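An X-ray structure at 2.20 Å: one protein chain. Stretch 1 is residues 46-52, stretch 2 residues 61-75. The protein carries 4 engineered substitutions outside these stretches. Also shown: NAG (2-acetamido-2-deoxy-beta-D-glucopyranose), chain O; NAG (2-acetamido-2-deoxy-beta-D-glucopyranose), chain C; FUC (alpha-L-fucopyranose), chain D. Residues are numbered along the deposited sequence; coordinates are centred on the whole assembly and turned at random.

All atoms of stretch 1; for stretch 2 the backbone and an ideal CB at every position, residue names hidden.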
# COMPACT_ATOMS: atom_id res chain seq x y z
N ALA A 46 27.89 55.40 -4.91
CA ALA A 46 28.10 56.84 -5.02
C ALA A 46 26.86 57.56 -5.54
O ALA A 46 26.56 58.68 -5.10
CB ALA A 46 29.27 57.14 -5.96
N PHE A 47 26.12 56.93 -6.46
CA PHE A 47 24.98 57.60 -7.06
C PHE A 47 23.85 57.80 -6.07
O PHE A 47 22.94 58.58 -6.34
CB PHE A 47 24.47 56.83 -8.30
CG PHE A 47 24.13 55.39 -8.04
CD1 PHE A 47 23.05 55.04 -7.25
CD2 PHE A 47 24.87 54.37 -8.62
CE1 PHE A 47 22.72 53.73 -7.03
CE2 PHE A 47 24.55 53.04 -8.40
CZ PHE A 47 23.47 52.72 -7.60
N THR A 48 23.89 57.12 -4.92
CA THR A 48 22.78 57.24 -3.99
C THR A 48 22.66 58.67 -3.47
O THR A 48 21.55 59.13 -3.18
CB THR A 48 22.92 56.24 -2.85
OG1 THR A 48 23.18 54.94 -3.39
CG2 THR A 48 21.63 56.19 -2.03
N SER A 49 23.78 59.39 -3.38
CA SER A 49 23.72 60.78 -2.96
C SER A 49 23.23 61.73 -4.05
O SER A 49 23.19 62.94 -3.81
CB SER A 49 25.08 61.23 -2.46
OG SER A 49 25.26 60.74 -1.14
N TRP A 50 22.88 61.21 -5.24
CA TRP A 50 22.06 61.96 -6.19
C TRP A 50 20.60 62.06 -5.76
O TRP A 50 19.82 62.74 -6.43
CB TRP A 50 22.08 61.30 -7.58
CG TRP A 50 23.43 61.06 -8.18
CD1 TRP A 50 24.64 61.43 -7.67
CD2 TRP A 50 23.71 60.38 -9.41
NE1 TRP A 50 25.65 61.02 -8.50
CE2 TRP A 50 25.11 60.37 -9.58
CE3 TRP A 50 22.91 59.77 -10.39
CZ2 TRP A 50 25.73 59.79 -10.68
CZ3 TRP A 50 23.53 59.20 -11.48
CH2 TRP A 50 24.92 59.21 -11.61
N PHE A 51 20.20 61.38 -4.69
CA PHE A 51 18.78 61.25 -4.40
C PHE A 51 18.50 61.56 -2.94
O PHE A 51 19.39 61.47 -2.08
CB PHE A 51 18.27 59.83 -4.74
CG PHE A 51 18.55 59.41 -6.15
CD1 PHE A 51 17.69 59.77 -7.18
CD2 PHE A 51 19.68 58.67 -6.45
CE1 PHE A 51 17.96 59.38 -8.49
CE2 PHE A 51 19.94 58.28 -7.76
CZ PHE A 51 19.08 58.64 -8.77
N HIS A 52 17.25 61.92 -2.66
CA HIS A 52 16.81 62.19 -1.30
C HIS A 52 15.38 61.67 -1.15
O HIS A 52 14.56 61.91 -2.03
CB HIS A 52 16.88 63.69 -1.01
CG HIS A 52 16.07 64.13 0.17
ND1 HIS A 52 16.54 64.04 1.47
CD2 HIS A 52 14.84 64.67 0.26
CE1 HIS A 52 15.62 64.50 2.30
NE2 HIS A 52 14.58 64.89 1.59
N UNK A 61 13.16 62.09 -4.34
CA UNK A 61 13.50 63.31 -5.07
C UNK A 61 14.93 63.24 -5.62
O UNK A 61 15.83 62.64 -5.01
CB UNK A 61 13.34 64.53 -4.16
N UNK A 62 15.14 63.91 -6.74
CA UNK A 62 16.51 64.20 -7.17
C UNK A 62 17.17 65.18 -6.22
O UNK A 62 16.61 66.25 -5.92
CB UNK A 62 16.53 64.76 -8.59
N UNK A 63 18.36 64.83 -5.75
CA UNK A 63 19.18 65.69 -4.90
C UNK A 63 20.23 66.44 -5.70
O UNK A 63 21.03 67.19 -5.13
CB UNK A 63 19.86 64.86 -3.81
N UNK A 64 20.24 66.27 -7.02
CA UNK A 64 21.28 66.84 -7.87
C UNK A 64 20.72 66.91 -9.28
O UNK A 64 20.01 66.00 -9.71
CB UNK A 64 22.57 66.02 -7.82
N UNK A 65 21.03 67.99 -10.00
CA UNK A 65 20.62 68.07 -11.40
C UNK A 65 21.53 67.18 -12.24
O UNK A 65 22.76 67.33 -12.23
CB UNK A 65 20.66 69.51 -11.90
N UNK A 66 20.92 66.24 -12.96
CA UNK A 66 21.67 65.21 -13.67
C UNK A 66 22.38 65.78 -14.89
O UNK A 66 21.82 66.57 -15.65
CB UNK A 66 20.74 64.07 -14.09
N UNK A 67 23.61 65.34 -15.11
CA UNK A 67 24.41 65.88 -16.20
C UNK A 67 24.94 64.75 -17.07
O UNK A 67 24.92 63.58 -16.69
CB UNK A 67 25.56 66.73 -15.66
N UNK A 68 25.38 65.12 -18.27
CA UNK A 68 25.97 64.13 -19.18
C UNK A 68 27.03 63.29 -18.49
O UNK A 68 27.05 62.06 -18.62
CB UNK A 68 26.58 64.83 -20.40
N UNK A 69 27.94 63.93 -17.73
CA UNK A 69 29.02 63.20 -17.07
C UNK A 69 28.51 62.22 -16.03
O UNK A 69 29.14 61.18 -15.80
CB UNK A 69 29.99 64.18 -16.41
N UNK A 70 27.38 62.52 -15.38
CA UNK A 70 26.78 61.57 -14.45
C UNK A 70 26.47 60.24 -15.13
O UNK A 70 26.62 59.18 -14.52
CB UNK A 70 25.50 62.16 -13.84
N UNK A 71 25.99 60.30 -16.38
CA UNK A 71 25.66 59.08 -17.11
C UNK A 71 26.92 58.29 -17.45
O UNK A 71 27.01 57.09 -17.17
CB UNK A 71 24.89 59.42 -18.39
N UNK A 72 27.89 58.97 -18.05
CA UNK A 72 29.07 58.28 -18.56
C UNK A 72 29.95 57.72 -17.45
O UNK A 72 30.73 56.79 -17.71
CB UNK A 72 29.89 59.23 -19.43
N UNK A 73 29.81 58.21 -16.22
CA UNK A 73 30.65 57.79 -15.10
C UNK A 73 30.08 56.62 -14.30
O UNK A 73 30.71 56.21 -13.32
CB UNK A 73 30.87 58.98 -14.16
N UNK A 74 28.93 56.08 -14.67
CA UNK A 74 28.34 54.95 -13.97
C UNK A 74 29.08 53.67 -14.35
O UNK A 74 28.95 53.19 -15.49
CB UNK A 74 26.85 54.83 -14.29
N UNK A 75 29.85 53.12 -13.41
CA UNK A 75 30.60 51.89 -13.64
C UNK A 75 29.67 50.68 -13.48
O UNK A 75 29.68 49.96 -12.49
CB UNK A 75 31.79 51.79 -12.68
C1 NAG O . 22.80 65.84 -1.64
C2 NAG O . 22.82 65.26 -0.24
C3 NAG O . 23.73 66.09 0.65
C4 NAG O . 25.13 66.17 0.04
C5 NAG O . 25.09 66.65 -1.42
C6 NAG O . 26.43 66.50 -2.11
C7 NAG O . 20.83 64.02 0.51
C8 NAG O . 19.46 64.12 1.11
N2 NAG O . 21.48 65.18 0.33
O3 NAG O . 23.79 65.49 1.94
O4 NAG O . 25.95 67.06 0.79
O5 NAG O . 24.15 65.86 -2.18
O6 NAG O . 26.64 67.49 -3.11
O7 NAG O . 21.33 62.94 0.19
C1 NAG C . 25.76 59.87 -24.28
C2 NAG C . 26.61 59.06 -25.25
C3 NAG C . 27.81 59.88 -25.71
C4 NAG C . 27.38 61.25 -26.22
C5 NAG C . 26.45 61.93 -25.22
C6 NAG C . 25.86 63.21 -25.76
C7 NAG C . 26.43 56.65 -24.77
C8 NAG C . 27.05 55.48 -24.07
N2 NAG C . 27.07 57.82 -24.63
O3 NAG C . 28.46 59.15 -26.75
O4 NAG C . 28.53 62.07 -26.37
O5 NAG C . 25.35 61.07 -24.90
O6 NAG C . 24.83 62.94 -26.69
O7 NAG C . 25.39 56.55 -25.42
C1 FUC D . 25.09 63.68 -27.89
C2 FUC D . 24.08 63.20 -28.98
C3 FUC D . 22.66 63.60 -28.63
C4 FUC D . 22.57 65.11 -28.37
C5 FUC D . 23.62 65.54 -27.32
C6 FUC D . 23.73 67.05 -27.13
O2 FUC D . 24.15 61.79 -29.20
O3 FUC D . 21.81 63.29 -29.73
O4 FUC D . 22.75 65.81 -29.59
O5 FUC D . 24.95 65.07 -27.65

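Position 61 pairs with His52 in an antiparallel bridge. Its N donates to His52 O at 2.7 Å, and His52 N donates to its O at 2.8 Å. Its CB lies on the same sheet face as the His52 side chain, so a broad or aromatic residue could lie beside the imidazole. It is Tyr61. Its CD2 is 4.2 Å from His52 CD2, at the edge of the imidazole.

Position 62 has extended backbone angles and pairs with Phe51 without hydrogen bonds. Its CA-to-CB bond points away from stretch 1, but the Phe51 ring is within reach of a longer side chain. Leucine, isoleucine or methionine would suit. It is Leu62; the end of its side chain comes nearer, with CD2 3.6 Å from Phe51 CE1.

At position 63 the backbone N donates to Trp50 O at 2.6 Å. The CB points toward stretch 1, and its ideal place is 3.8 Å from Ser49 O, an acceptor. A sugar, NAG of chain O, has its C1 close by without a visible attachment. Asparagine fits both facts, since its amide can donate and carry a glycan; the sugar makes this the firmest assignment. It is Asn63. Its ND2 is bonded to C1 of that NAG at 1.4 Å and still donates to Ser49 O at 2.9 Å.

Position 64 points its CB toward stretch 1, 4.4 Å from Trp50 CA. The indole offers a flat face, which suits a long aliphatic chain, with or without a charged end. It is Lys64. Its CD lies over the five-membered ring of Trp50, 4.0 Å from CD1. The NZ reaches on to the side chain at position 70.

Position 65 points away, and stretch 1 sets no demand. It is Thr65.

Position 66 points sideways, with no atom of stretch 1 near its ideal CB. A branched apolar chain could reach the indole. It is Leu66, with CD2 3.8 Å from Trp50 CE3.

Positions 67, 68 and 69 are out of reach. Position 67 is an N-cap, where small polar residues are common; 68 has NAG of chain C nearby, which an aromatic ring could meet; 69 is free. They are Glu67, Trp68 and Ser69. Glu67 OE1 forms a salt bridge with Lys64 NZ at 3.1 Å. One face of the Trp68 ring meets NAG of chain C.

Position 70 is helical and faces the indole, its ideal CB 3.7 Å from Trp50 CH2. A small or medium side chain would fit against the ring. It is Asp70, with CG over one face of the indole. Its OD2 forms a salt bridge with Lys64 NZ at 2.9 Å and also accepts from Glu67 N at 2.9 Å.

Position 71 points away, and an aromatic ring could reach the same NAG; 72 is out of reach and free. They are Phe71 and Ser72. Position 73 points sideways without contact, so many side chains would do. It is Ser73; its OG donates to Ser69 O at 2.9 Å.

Position 74 points sideways, but Phe47 and Trp50 offer an apolar corner. Leucine or methionine could fill it. It is Leu74. Its CD2 is 3.8 Å from Phe47 CD2 and 4.0 Å from Trp50 CH2.

Position 75 is out of reach, open to many side chains, and is Arg75.

Stretch 2 (61-75) YLNKTLEWSDFSSLR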
# COMPACT_ATOMS: atom_id res chain seq x y z
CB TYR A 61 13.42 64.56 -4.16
CG TYR A 61 12.06 64.93 -3.66
CD1 TYR A 61 11.22 65.76 -4.40
CD2 TYR A 61 11.61 64.49 -2.41
CE1 TYR A 61 9.96 66.10 -3.94
CE2 TYR A 61 10.35 64.84 -1.94
CZ TYR A 61 9.53 65.64 -2.71
OH TYR A 61 8.29 65.98 -2.25
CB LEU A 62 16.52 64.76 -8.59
CG LEU A 62 16.46 63.71 -9.68
CD1 LEU A 62 16.44 64.44 -10.99
CD2 LEU A 62 17.69 62.84 -9.56
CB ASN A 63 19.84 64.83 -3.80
CG ASN A 63 20.67 65.65 -2.82
OD1 ASN A 63 20.24 66.69 -2.31
ND2 ASN A 63 21.89 65.16 -2.54
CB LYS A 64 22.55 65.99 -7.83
CG LYS A 64 23.55 66.29 -8.92
CD LYS A 64 24.30 65.04 -9.32
CE LYS A 64 25.73 65.35 -9.72
NZ LYS A 64 25.81 66.19 -10.94
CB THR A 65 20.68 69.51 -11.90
OG1 THR A 65 19.85 70.32 -11.06
CG2 THR A 65 20.16 69.60 -13.34
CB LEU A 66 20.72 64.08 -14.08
CG LEU A 66 20.11 63.33 -12.91
CD1 LEU A 66 19.27 62.20 -13.42
CD2 LEU A 66 21.21 62.81 -11.97
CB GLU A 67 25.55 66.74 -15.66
CG GLU A 67 25.11 68.18 -15.49
CD GLU A 67 25.57 68.78 -14.18
OE1 GLU A 67 26.21 68.05 -13.40
OE2 GLU A 67 25.28 69.97 -13.95
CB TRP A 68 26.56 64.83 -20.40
CG TRP A 68 25.54 65.52 -21.23
CD1 TRP A 68 25.33 66.86 -21.33
CD2 TRP A 68 24.56 64.90 -22.07
NE1 TRP A 68 24.29 67.12 -22.18
CE2 TRP A 68 23.80 65.93 -22.66
CE3 TRP A 68 24.26 63.57 -22.38
CZ2 TRP A 68 22.75 65.68 -23.54
CZ3 TRP A 68 23.22 63.32 -23.26
CH2 TRP A 68 22.48 64.37 -23.83
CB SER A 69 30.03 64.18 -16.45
OG SER A 69 29.43 65.04 -15.48
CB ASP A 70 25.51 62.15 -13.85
CG ASP A 70 25.78 63.27 -12.90
OD1 ASP A 70 26.83 63.21 -12.21
OD2 ASP A 70 24.97 64.22 -12.83
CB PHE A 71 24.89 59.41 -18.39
CG PHE A 71 24.70 58.23 -19.29
CD1 PHE A 71 25.65 57.91 -20.24
CD2 PHE A 71 23.58 57.40 -19.17
CE1 PHE A 71 25.50 56.80 -21.06
CE2 PHE A 71 23.43 56.30 -19.99
CZ PHE A 71 24.39 56.00 -20.94
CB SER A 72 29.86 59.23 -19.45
OG SER A 72 30.04 60.48 -18.79
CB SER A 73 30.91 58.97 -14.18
OG SER A 73 31.57 59.99 -14.89
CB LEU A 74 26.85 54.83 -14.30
CG LEU A 74 25.94 55.79 -13.58
CD1 LEU A 74 24.56 55.80 -14.24
CD2 LEU A 74 25.85 55.35 -12.13
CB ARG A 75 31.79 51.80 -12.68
CG ARG A 75 33.03 52.50 -13.20
CD ARG A 75 34.28 52.17 -12.41
NE ARG A 75 35.47 52.49 -13.19
CZ ARG A 75 35.85 53.72 -13.50
NH1 ARG A 75 35.13 54.77 -13.13
NH2 ARG A 75 36.97 53.91 -14.19
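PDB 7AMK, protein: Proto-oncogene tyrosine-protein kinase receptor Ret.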